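Local coordinates for protein enoyl-CoA hydratase/isomerase (Mycobacterium avium, PDB 3P5M) that probably acts on the acyl chain of coenzyme A thioesters, as an enoyl-CoA hydratase or isomerase of the crotonase family, at residues Asp73-Ala78 with Gly227-Val232; Leu91-Ile96 with Gly197-Phe202; Leu116-Pro121 with Ser185-Val190. All coordinates share one frame; numbering follows the deposited sequence. Where two conformers were deposited one is given.

Contact 1 is a surface contact between two helices, whereas contact 2 is buried and contact 3 partly buried. Contacts 2 and 3 work on the same sheet: strands 95-99 and 116-119 are neighbours in it, and Ile96 packs on Leu116, Val118 and Leu187, so they meet directly. Contact 1 lies on the other side of the chain's centre, its nearest atoms about 17 Å from those of contact 2, yet helix 74-90, which starts in contact 1, stops just before Leu91 of contact 2. All three rely on carbon-rich contacts. Contact 3 is branched aliphatic throughout, contact 2 brings a proline against an aromatic ring, and contact 1 includes a threonine hydroxyl facing methyls.

Contact 1: residues Asp73-Ala78 with Gly227-Val232; sequences DTAGAA and GQLALV
Thr74, in the first turn of helix 74-90, faces Gln228, Leu229 and Val232. Its methyl CG2 is anti to the backbone N (chi1, measured to OG1, is -66°) and lies 3.8 Å from Leu229 CD2; the two side chains slide past each other in opposite directions. Thr74 CG2 is also 4.2 Å from the backbone O of Gln228. The hydroxyl branch takes a different neighbour: Thr74 OG1 meets Val232 tip to tip, 3.8 Å from its CG2 and 3.9 Å from its CG1, so methyls rather than a polar group face the oxygen on this side. The short helical segments run nearly antiparallel, at 149° with their axes 9.7 Å apart. This joins the start of helix 74-90 to the end of helix 217-231 in the crotonase fold, and from the last turn of helix 217-231, Ala230 packs on Trp204 of a neighbouring subunit. One residue on, Ala75 CB approaches Leu229 CD2 at 4.0 Å, and Leu229 CD2 is also 4.0 Å from the backbone N of Ala75, resting against the first turn. The Gln228 amide leads away from helix 74-90, and its NE2 donates to the carbonyl oxygen of Met135.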
ATOM      1  N   ASP B  73      37.244 -18.203 -16.264  1.00 35.30           N
ATOM      2  CA  ASP B  73      37.285 -19.209 -15.224  1.00 34.77           C
ATOM      3  C   ASP B  73      35.832 -19.551 -14.790  1.00 32.94           C
ATOM      4  O   ASP B  73      35.452 -19.266 -13.651  1.00 33.01           O
ATOM      5  CB  ASP B  73      38.098 -18.619 -14.046  1.00 35.06           C
ATOM      6  CG  ASP B  73      38.239 -19.587 -12.882  1.00 37.21           C
ATOM      7  OD1 ASP B  73      38.361 -20.810 -13.143  1.00 41.36           O
ATOM      8  OD2 ASP B  73      38.212 -19.134 -11.714  1.00 36.32           O
ATOM      9  N   THR B  74      35.018 -20.133 -15.679  1.00 30.69           N
ATOM     10  CA  THR B  74      33.557 -20.186 -15.428  1.00 28.45           C
ATOM     11  C   THR B  74      33.184 -21.074 -14.255  1.00 26.79           C
ATOM     12  O   THR B  74      32.426 -20.648 -13.375  1.00 26.05           O
ATOM     13  CB  THR B  74      32.722 -20.584 -16.679  1.00 28.76           C
ATOM     14  OG1 THR B  74      32.838 -19.561 -17.663  1.00 29.30           O
ATOM     15  CG2 THR B  74      31.235 -20.741 -16.340  1.00 27.97           C
ATOM     16  N   ALA B  75      33.720 -22.296 -14.244  1.00 25.14           N
ATOM     17  CA  ALA B  75      33.419 -23.264 -13.181  1.00 23.59           C
ATOM     18  C   ALA B  75      34.046 -22.793 -11.894  1.00 22.83           C
ATOM     19  O   ALA B  75      33.441 -22.908 -10.827  1.00 22.03           O
ATOM     20  CB  ALA B  75      33.929 -24.644 -13.532  1.00 23.61           C
ATOM     21  N   GLY B  76      35.265 -22.252 -12.010  1.00 22.35           N
ATOM     22  CA  GLY B  76      35.993 -21.661 -10.877  1.00 21.51           C
ATOM     23  C   GLY B  76      35.250 -20.529 -10.176  1.00 20.78           C
ATOM     24  O   GLY B  76      35.154 -20.507  -8.962  1.00 20.06           O
ATOM     25  N   ALA B  77      34.751 -19.576 -10.955  1.00 20.43           N
ATOM     26  CA  ALA B  77      34.026 -18.418 -10.429  1.00 20.25           C
ATOM     27  C   ALA B  77      32.720 -18.873  -9.782  1.00 19.39           C
ATOM     28  O   ALA B  77      32.367 -18.416  -8.703  1.00 20.51           O
ATOM     29  CB  ALA B  77      33.733 -17.433 -11.556  1.00 20.03           C
ATOM     30  N   ALA B  78      32.030 -19.789 -10.451  1.00 18.50           N
ATOM     31  CA  ALA B  78      30.730 -20.280 -10.024  1.00 18.18           C
ATOM     32  C   ALA B  78      30.890 -20.957  -8.671  1.00 17.20           C
ATOM     33  O   ALA B  78      30.121 -20.687  -7.728  1.00 16.36           O
ATOM     34  CB  ALA B  78      30.157 -21.265 -11.084  1.00 17.38           C
ATOM     35  N   GLY B 227      24.453 -25.145 -15.515  1.00 15.15           N
ATOM     36  CA  GLY B 227      23.796 -24.285 -16.472  1.00 15.19           C
ATOM     37  C   GLY B 227      24.692 -23.172 -16.998  1.00 15.53           C
ATOM     38  O   GLY B 227      24.748 -22.943 -18.210  1.00 16.09           O
ATOM     39  N   GLN B 228      25.409 -22.490 -16.105  1.00 15.13           N
ATOM     40  CA  GLN B 228      26.303 -21.418 -16.554  1.00 15.14           C
ATOM     41  C   GLN B 228      27.402 -21.955 -17.471  1.00 14.82           C
ATOM     42  O   GLN B 228      27.717 -21.341 -18.468  1.00 13.50           O
ATOM     43  CB  GLN B 228      26.918 -20.636 -15.374  1.00 15.14           C
ATOM     44  CG  GLN B 228      27.203 -19.183 -15.728  1.00 13.72           C
ATOM     45  CD  GLN B 228      25.890 -18.364 -15.727  1.00 15.62           C
ATOM     46  OE1 GLN B 228      25.024 -18.552 -16.589  1.00 10.24           O
ATOM     47  NE2 GLN B 228      25.718 -17.516 -14.707  1.00 11.90           N
ATOM     48  N   LEU B 229      27.967 -23.115 -17.122  1.00 16.01           N
ATOM     49  CA  LEU B 229      28.916 -23.822 -17.993  1.00 16.60           C
ATOM     50  C   LEU B 229      28.382 -24.088 -19.386  1.00 15.83           C
ATOM     51  O   LEU B 229      29.091 -23.918 -20.370  1.00 15.69           O
ATOM     52  CB  LEU B 229      29.349 -25.152 -17.354  1.00 18.33           C
ATOM     53  CG  LEU B 229      30.462 -25.017 -16.305  1.00 20.95           C
ATOM     54  CD1 LEU B 229      30.675 -26.375 -15.583  1.00 24.92           C
ATOM     55  CD2 LEU B 229      31.773 -24.474 -16.943  1.00 20.56           C
ATOM     56  N   ALA B 230      27.133 -24.530 -19.477  1.00 15.20           N
ATOM     57  CA  ALA B 230      26.530 -24.763 -20.779  1.00 14.82           C
ATOM     58  C   ALA B 230      26.225 -23.441 -21.493  1.00 14.39           C
ATOM     59  O   ALA B 230      26.376 -23.327 -22.716  1.00 14.20           O
ATOM     60  CB  ALA B 230      25.285 -25.583 -20.636  1.00 15.46           C
ATOM     61  N   LEU B 231      25.801 -22.431 -20.726  1.00 13.81           N
ATOM     62  CA  LEU B 231      25.350 -21.159 -21.325  1.00 12.93           C
ATOM     63  C   LEU B 231      26.471 -20.336 -21.947  1.00 12.94           C
ATOM     64  O   LEU B 231      26.262 -19.726 -22.985  1.00 11.96           O
ATOM     65  CB  LEU B 231      24.516 -20.319 -20.345  1.00 12.02           C
ATOM     66  CG  LEU B 231      23.119 -20.859 -20.041  1.00 12.01           C
ATOM     67  CD1 LEU B 231      22.422 -19.899 -19.042  1.00 11.03           C
ATOM     68  CD2 LEU B 231      22.290 -21.041 -21.285  1.00  7.33           C
ATOM     69  N   VAL B 232      27.668 -20.367 -21.367  1.00 13.90           N
ATOM     70  CA  VAL B 232      28.818 -19.656 -21.985  1.00 14.88           C
ATOM     71  C   VAL B 232      29.249 -20.222 -23.381  1.00 16.14           C
ATOM     72  O   VAL B 232      29.884 -19.511 -24.176  1.00 16.87           O
ATOM     73  CB  VAL B 232      30.041 -19.444 -21.003  1.00 15.91           C
ATOM     74  CG1 VAL B 232      29.608 -18.694 -19.739  1.00 15.85           C
ATOM     75  CG2 VAL B 232      30.724 -20.769 -20.606  1.00 16.31           C
TER

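Contact 2: residues Leu91-Ile96 with Gly197-Phe202; sequences LPKPVI and GPTLAF
Pro94 and Phe202 make the tight part of this contact. Pro94 CG comes within 3.8 Å of Phe202 CD2, the side chains crossing at about a right angle, and Pro94 CD lies 4.0 Å from Phe202 CB. The carbonyl oxygen of Pro198 sits above one face of that ring, offset toward the rim. Pro94 leads into strand 95-99, while Phe202 belongs to the first turn of helix 199-213; the contact therefore joins the entry to a central strand of the crotonase sheet to a helix start. Toward Pro92 the fit loosens. Thr199 CG2, anti to its backbone N, touches Lys93 CG at 4.1 Å, and beyond it the carbonyl oxygens of Pro92 and Thr199 stand 4.0 Å apart, next to the exposed Pro92 ring. The helix start also meets the C-terminal end of a neighbouring subunit, Thr199 packing on its Gly254. The polar ends are bonded elsewhere: Lys93 NZ to the carbonyl oxygens of Val51 and Ala45, Thr199 OG1 to Arg52 NE. The side-chain contacts between the segments are carbon against carbon, consistent with a fit that rests mainly on shape, while the bonds to Val51, Ala45 and Arg52 probably help to place Lys93 and Thr199.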
ATOM      1  N   LEU B  91      27.974 -19.104   8.732  1.00 12.88           N
ATOM      2  CA  LEU B  91      28.618 -18.423   9.868  1.00 12.21           C
ATOM      3  C   LEU B  91      27.654 -18.297  11.034  1.00 12.41           C
ATOM      4  O   LEU B  91      26.566 -17.731  10.847  1.00 10.91           O
ATOM      5  CB  LEU B  91      29.130 -17.027   9.472  1.00 11.68           C
ATOM      6  CG  LEU B  91      29.815 -16.167  10.550  1.00 13.86           C
ATOM      7  CD1 LEU B  91      31.206 -16.644  10.863  1.00 14.94           C
ATOM      8  CD2 LEU B  91      29.912 -14.745  10.109  1.00 10.57           C
ATOM      9  N   PRO B  92      28.055 -18.778  12.249  1.00 12.97           N
ATOM     10  CA  PRO B  92      27.120 -18.667  13.393  1.00 13.26           C
ATOM     11  C   PRO B  92      27.123 -17.274  14.049  1.00 13.11           C
ATOM     12  O   PRO B  92      27.011 -17.129  15.284  1.00 13.42           O
ATOM     13  CB  PRO B  92      27.571 -19.805  14.350  1.00 13.12           C
ATOM     14  CG  PRO B  92      28.998 -20.024  14.034  1.00 13.88           C
ATOM     15  CD  PRO B  92      29.134 -19.755  12.523  1.00 13.47           C
ATOM     16  N   LYS B  93      27.190 -16.261  13.201  1.00 12.68           N
ATOM     17  CA  LYS B  93      27.182 -14.869  13.628  1.00 12.68           C
ATOM     18  C   LYS B  93      26.435 -14.034  12.610  1.00 11.72           C
ATOM     19  O   LYS B  93      26.452 -14.347  11.404  1.00 12.34           O
ATOM     20  CB  LYS B  93      28.626 -14.359  13.743  1.00 12.98           C
ATOM     21  CG  LYS B  93      29.408 -15.004  14.885  1.00 13.76           C
ATOM     22  CD  LYS B  93      30.886 -14.561  14.934  1.00 13.09           C
ATOM     23  CE  LYS B  93      31.661 -15.348  16.022  1.00 13.68           C
ATOM     24  NZ  LYS B  93      33.011 -14.754  16.317  1.00 14.13           N
ATOM     25  N   PRO B  94      25.739 -12.999  13.075  1.00 11.10           N
ATOM     26  CA  PRO B  94      24.945 -12.201  12.147  1.00 11.04           C
ATOM     27  C   PRO B  94      25.802 -11.447  11.119  1.00 11.08           C
ATOM     28  O   PRO B  94      26.871 -10.926  11.456  1.00 10.87           O
ATOM     29  CB  PRO B  94      24.192 -11.218  13.062  1.00 11.20           C
ATOM     30  CG  PRO B  94      24.988 -11.234  14.360  1.00 12.14           C
ATOM     31  CD  PRO B  94      25.530 -12.597  14.482  1.00 10.34           C
ATOM     32  N   VAL B  95      25.339 -11.449   9.867  1.00 10.48           N
ATOM     33  CA  VAL B  95      26.046 -10.808   8.746  1.00 10.45           C
ATOM     34  C   VAL B  95      25.052  -9.789   8.188  1.00 10.85           C
ATOM     35  O   VAL B  95      23.917 -10.164   7.824  1.00  9.13           O
ATOM     36  CB  VAL B  95      26.408 -11.832   7.630  1.00 10.42           C
ATOM     37  CG1 VAL B  95      27.173 -11.180   6.490  1.00 10.07           C
ATOM     38  CG2 VAL B  95      27.270 -12.987   8.200  1.00 12.04           C
ATOM     39  N   ILE B  96      25.466  -8.519   8.154  1.00 11.16           N
ATOM     40  CA  ILE B  96      24.625  -7.447   7.645  1.00 11.75           C
ATOM     41  C   ILE B  96      25.177  -6.871   6.358  1.00 11.86           C
ATOM     42  O   ILE B  96      26.339  -6.468   6.296  1.00 12.29           O
ATOM     43  CB  ILE B  96      24.428  -6.334   8.724  1.00 12.98           C
ATOM     44  CG1 ILE B  96      23.666  -6.907   9.898  1.00 11.21           C
ATOM     45  CG2 ILE B  96      23.688  -5.104   8.178  1.00 12.85           C
ATOM     46  CD1 ILE B  96      24.354  -6.658  11.135  1.00 15.93           C
ATOM     47  N   GLY B 197      24.113  -7.575  20.661  1.00 16.79           N
ATOM     48  CA  GLY B 197      23.134  -8.619  20.959  1.00 16.45           C
ATOM     49  C   GLY B 197      23.651  -9.978  21.428  1.00 15.89           C
ATOM     50  O   GLY B 197      24.855 -10.225  21.520  1.00 16.24           O
ATOM     51  N   PRO B 198      22.723 -10.865  21.781  1.00 15.80           N
ATOM     52  CA  PRO B 198      23.041 -12.211  22.249  1.00 15.43           C
ATOM     53  C   PRO B 198      23.581 -13.124  21.138  1.00 14.25           C
ATOM     54  O   PRO B 198      22.859 -13.951  20.605  1.00 13.82           O
ATOM     55  CB  PRO B 198      21.701 -12.694  22.781  1.00 15.80           C
ATOM     56  CG  PRO B 198      20.704 -11.967  21.915  1.00 15.79           C
ATOM     57  CD  PRO B 198      21.275 -10.594  21.850  1.00 15.37           C
ATOM     58  N   THR B 199      24.862 -12.991  20.840  1.00 13.64           N
ATOM     59  CA  THR B 199      25.468 -13.599  19.662  1.00 14.07           C
ATOM     60  C   THR B 199      25.261 -15.108  19.525  1.00 13.69           C
ATOM     61  O   THR B 199      25.072 -15.604  18.415  1.00 12.94           O
ATOM     62  CB  THR B 199      26.955 -13.249  19.595  1.00 14.10           C
ATOM     63  OG1 THR B 199      27.086 -11.840  19.783  1.00 15.36           O
ATOM     64  CG2 THR B 199      27.541 -13.643  18.229  1.00 14.99           C
ATOM     65  N   LEU B 200      25.280 -15.823  20.650  1.00 12.97           N
ATOM     66  CA  LEU B 200      25.093 -17.267  20.638  1.00 13.32           C
ATOM     67  C   LEU B 200      23.657 -17.608  20.265  1.00 12.06           C
ATOM     68  O   LEU B 200      23.427 -18.561  19.505  1.00 10.76           O
ATOM     69  CB  LEU B 200      25.465 -17.911  21.974  1.00 13.42           C
ATOM     70  CG  LEU B 200      26.952 -17.719  22.376  1.00 16.67           C
ATOM     71  CD1 LEU B 200      27.250 -18.224  23.805  1.00 20.04           C
ATOM     72  CD2 LEU B 200      27.916 -18.384  21.400  1.00 18.00           C
ATOM     73  N   ALA B 201      22.718 -16.830  20.809  1.00 10.50           N
ATOM     74  CA  ALA B 201      21.308 -16.946  20.436  1.00 11.58           C
ATOM     75  C   ALA B 201      21.063 -16.695  18.958  1.00 11.03           C
ATOM     76  O   ALA B 201      20.269 -17.413  18.355  1.00 11.97           O
ATOM     77  CB  ALA B 201      20.390 -16.049  21.316  1.00 10.12           C
ATOM     78  N   PHE B 202      21.725 -15.663  18.411  1.00 11.23           N
ATOM     79  CA  PHE B 202      21.698 -15.347  16.988  1.00 10.92           C
ATOM     80  C   PHE B 202      22.221 -16.512  16.155  1.00 11.17           C
ATOM     81  O   PHE B 202      21.633 -16.851  15.134  1.00 10.82           O
ATOM     82  CB  PHE B 202      22.489 -14.058  16.674  1.00 10.57           C
ATOM     83  CG  PHE B 202      21.845 -12.774  17.196  1.00 10.92           C
ATOM     84  CD1 PHE B 202      20.480 -12.714  17.497  1.00  9.25           C
ATOM     85  CD2 PHE B 202      22.609 -11.606  17.340  1.00 11.44           C
ATOM     86  CE1 PHE B 202      19.870 -11.526  17.986  1.00 12.64           C
ATOM     87  CE2 PHE B 202      22.011 -10.400  17.806  1.00 12.64           C
ATOM     88  CZ  PHE B 202      20.625 -10.357  18.113  1.00 13.21           C
TER

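Contact 3: residues Leu116-Pro121 with Ser185-Val190; sequences LVVAAP and SVLTDV
Val118 meets Val186, Leu187 and Val190 with no ring or other flat side chain between the segments, so the faces and edges to describe are those of the sheet at strand 116-119. One face carries Leu116 and Val118 against helix 183-195, while Val117 points away from the helix on the other. The strand's two edges are taken by neighbouring strands, through backbone bonds to Ala97 and Val99 on strand 95-99 and to His176 on strand 176-177. This is a helix laid on the parallel part of the crotonase sheet: strand 176-177, next to 116-119, leads into helix 183-195, and the segments in contact run almost antiparallel, at 160°. Val118 is the hub. Its CB lies 3.8 Å from Leu187 CD1, and its CG2 is 3.9 Å from the same methyl, so the tip of the leucine rests against two carbons of the valine as the side chains cross. Leu187 CG stands anti to its backbone N (chi1 -175°) and chi2 of 58° places CD1 on the strand side, although the CB bond starts out to the side. Val118 CG1, itself anti to the backbone N, lies over the helix backbone, 4.1 Å from Leu187 N, and also reaches Val186 CG1 at 4.3 Å. Toward the start of the strand the helix offers its next turn. There Val190 and Val118 come together tip to tip, and Val190 also packs on His176. Leu116 has a further neighbour in Arg155 of another subunit, so this end of the contact lies near a subunit interface. One methyl, Val190 CG1, serves both strand residues, lying 4.2 Å from Val118 CG2 and 4.2 Å from Leu116 CD1.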
ATOM      1  N   LEU B 116      20.535  -9.758   7.534  1.00  9.41           N
ATOM      2  CA  LEU B 116      19.773  -8.521   7.474  1.00  8.71           C
ATOM      3  C   LEU B 116      20.382  -7.739   6.346  1.00  8.63           C
ATOM      4  O   LEU B 116      21.582  -7.853   6.115  1.00 10.26           O
ATOM      5  CB  LEU B 116      19.921  -7.750   8.788  1.00  8.29           C
ATOM      6  CG  LEU B 116      19.491  -8.465  10.076  1.00  9.42           C
ATOM      7  CD1 LEU B 116      19.919  -7.662  11.283  1.00  9.55           C
ATOM      8  CD2 LEU B 116      17.954  -8.730  10.093  1.00  8.30           C
ATOM      9  N   VAL B 117      19.563  -6.987   5.617  1.00  8.72           N
ATOM     10  CA  VAL B 117      20.050  -6.102   4.538  1.00  8.17           C
ATOM     11  C   VAL B 117      19.476  -4.727   4.821  1.00  8.21           C
ATOM     12  O   VAL B 117      18.267  -4.596   5.033  1.00  9.17           O
ATOM     13  CB  VAL B 117      19.573  -6.568   3.139  1.00  8.10           C
ATOM     14  CG1 VAL B 117      19.930  -5.521   2.043  1.00  8.14           C
ATOM     15  CG2 VAL B 117      20.172  -7.976   2.810  1.00  8.08           C
ATOM     16  N   VAL B 118      20.344  -3.721   4.856  1.00  8.29           N
ATOM     17  CA  VAL B 118      19.938  -2.326   5.065  1.00  8.36           C
ATOM     18  C   VAL B 118      20.204  -1.592   3.752  1.00  8.37           C
ATOM     19  O   VAL B 118      21.362  -1.407   3.333  1.00  8.44           O
ATOM     20  CB  VAL B 118      20.712  -1.654   6.258  1.00  8.48           C
ATOM     21  CG1 VAL B 118      20.211  -0.227   6.472  1.00  8.55           C
ATOM     22  CG2 VAL B 118      20.568  -2.462   7.593  1.00  8.48           C
ATOM     23  N   ALA B 119      19.128  -1.233   3.081  1.00  8.33           N
ATOM     24  CA  ALA B 119      19.216  -0.735   1.719  1.00  8.34           C
ATOM     25  C   ALA B 119      19.044   0.780   1.697  1.00  8.43           C
ATOM     26  O   ALA B 119      18.115   1.312   2.322  1.00  8.44           O
ATOM     27  CB  ALA B 119      18.146  -1.427   0.820  1.00  8.25           C
ATOM     28  N   ALA B 120      19.960   1.455   0.990  1.00  8.52           N
ATOM     29  CA  ALA B 120      19.871   2.896   0.740  1.00  8.63           C
ATOM     30  C   ALA B 120      18.726   3.152  -0.224  1.00  8.59           C
ATOM     31  O   ALA B 120      18.430   2.263  -1.075  1.00  9.86           O
ATOM     32  CB  ALA B 120      21.210   3.398   0.154  1.00  8.89           C
ATOM     33  N   PRO B 121      18.098   4.345  -0.142  1.00  8.66           N
ATOM     34  CA  PRO B 121      16.895   4.702  -0.957  1.00  8.64           C
ATOM     35  C   PRO B 121      17.071   4.541  -2.456  1.00  8.91           C
ATOM     36  O   PRO B 121      16.146   4.039  -3.150  1.00  8.93           O
ATOM     37  CB  PRO B 121      16.613   6.184  -0.620  1.00  8.76           C
ATOM     38  CG  PRO B 121      17.523   6.547   0.498  1.00  9.92           C
ATOM     39  CD  PRO B 121      18.413   5.378   0.874  1.00  8.77           C
ATOM     40  N   SER B 185      23.075   6.406   9.136  1.00 15.56           N
ATOM     41  CA  SER B 185      22.717   6.452  10.548  0.70 16.29           C
ATOM     42  C   SER B 185      21.923   5.215  10.942  1.00 16.08           C
ATOM     43  O   SER B 185      22.160   4.635  12.018  1.00 16.29           O
ATOM     44  CB  SER B 185      21.912   7.712  10.854  0.70 16.87           C
ATOM     45  OG  SER B 185      21.241   7.566  12.090  0.70 19.30           O
ATOM     46  N   VAL B 186      21.010   4.795  10.062  1.00 14.34           N
ATOM     47  CA  VAL B 186      20.216   3.581  10.304  1.00 13.75           C
ATOM     48  C   VAL B 186      21.098   2.331  10.295  1.00 13.76           C
ATOM     49  O   VAL B 186      21.037   1.547  11.216  1.00 13.90           O
ATOM     50  CB  VAL B 186      19.005   3.443   9.358  1.00 12.77           C
ATOM     51  CG1 VAL B 186      18.331   2.092   9.527  1.00 13.86           C
ATOM     52  CG2 VAL B 186      17.992   4.523   9.695  1.00 12.22           C
ATOM     53  N   LEU B 187      21.964   2.225   9.305  1.00 12.98           N
ATOM     54  CA  LEU B 187      22.957   1.194   9.229  1.00 12.92           C
ATOM     55  C   LEU B 187      23.777   1.106  10.536  1.00 12.40           C
ATOM     56  O   LEU B 187      23.906   0.019  11.120  1.00 10.71           O
ATOM     57  CB  LEU B 187      23.855   1.410   7.999  1.00 13.61           C
ATOM     58  CG  LEU B 187      24.888   0.291   7.758  1.00 16.35           C
ATOM     59  CD1 LEU B 187      24.224  -1.053   7.585  1.00 16.04           C
ATOM     60  CD2 LEU B 187      25.849   0.582   6.606  1.00 13.94           C
ATOM     61  N   THR B 188      24.258   2.268  11.004  1.00 13.03           N
ATOM     62  CA  THR B 188      25.002   2.355  12.272  1.00 13.56           C
ATOM     63  C   THR B 188      24.133   1.846  13.421  1.00 13.42           C
ATOM     64  O   THR B 188      24.600   1.040  14.238  1.00 12.97           O
ATOM     65  CB  THR B 188      25.489   3.805  12.587  1.00 13.81           C
ATOM     66  OG1 THR B 188      26.324   4.257  11.524  1.00 15.51           O
ATOM     67  CG2 THR B 188      26.253   3.857  13.905  1.00 13.60           C
ATOM     68  N   ASP B 189      22.879   2.303  13.475  1.00 13.57           N
ATOM     69  CA  ASP B 189      21.984   1.884  14.554  1.00 13.56           C
ATOM     70  C   ASP B 189      21.841   0.381  14.578  1.00 13.20           C
ATOM     71  O   ASP B 189      22.020  -0.222  15.623  1.00 13.04           O
ATOM     72  CB  ASP B 189      20.613   2.512  14.427  1.00 14.19           C
ATOM     73  CG  ASP B 189      20.600   4.000  14.781  1.00 18.59           C
ATOM     74  OD1 ASP B 189      21.630   4.566  15.197  1.00 22.68           O
ATOM     75  OD2 ASP B 189      19.524   4.625  14.630  1.00 23.45           O
ATOM     76  N   VAL B 190      21.538  -0.222  13.422  1.00 12.11           N
ATOM     77  CA  VAL B 190      21.336  -1.679  13.329  1.00 11.87           C
ATOM     78  C   VAL B 190      22.648  -2.448  13.660  1.00 12.35           C
ATOM     79  O   VAL B 190      22.638  -3.421  14.401  1.00 11.43           O
ATOM     80  CB  VAL B 190      20.756  -2.037  11.921  1.00 11.95           C
ATOM     81  CG1 VAL B 190      20.853  -3.558  11.594  1.00 12.66           C
ATOM     82  CG2 VAL B 190      19.307  -1.557  11.819  1.00 10.19           C
TER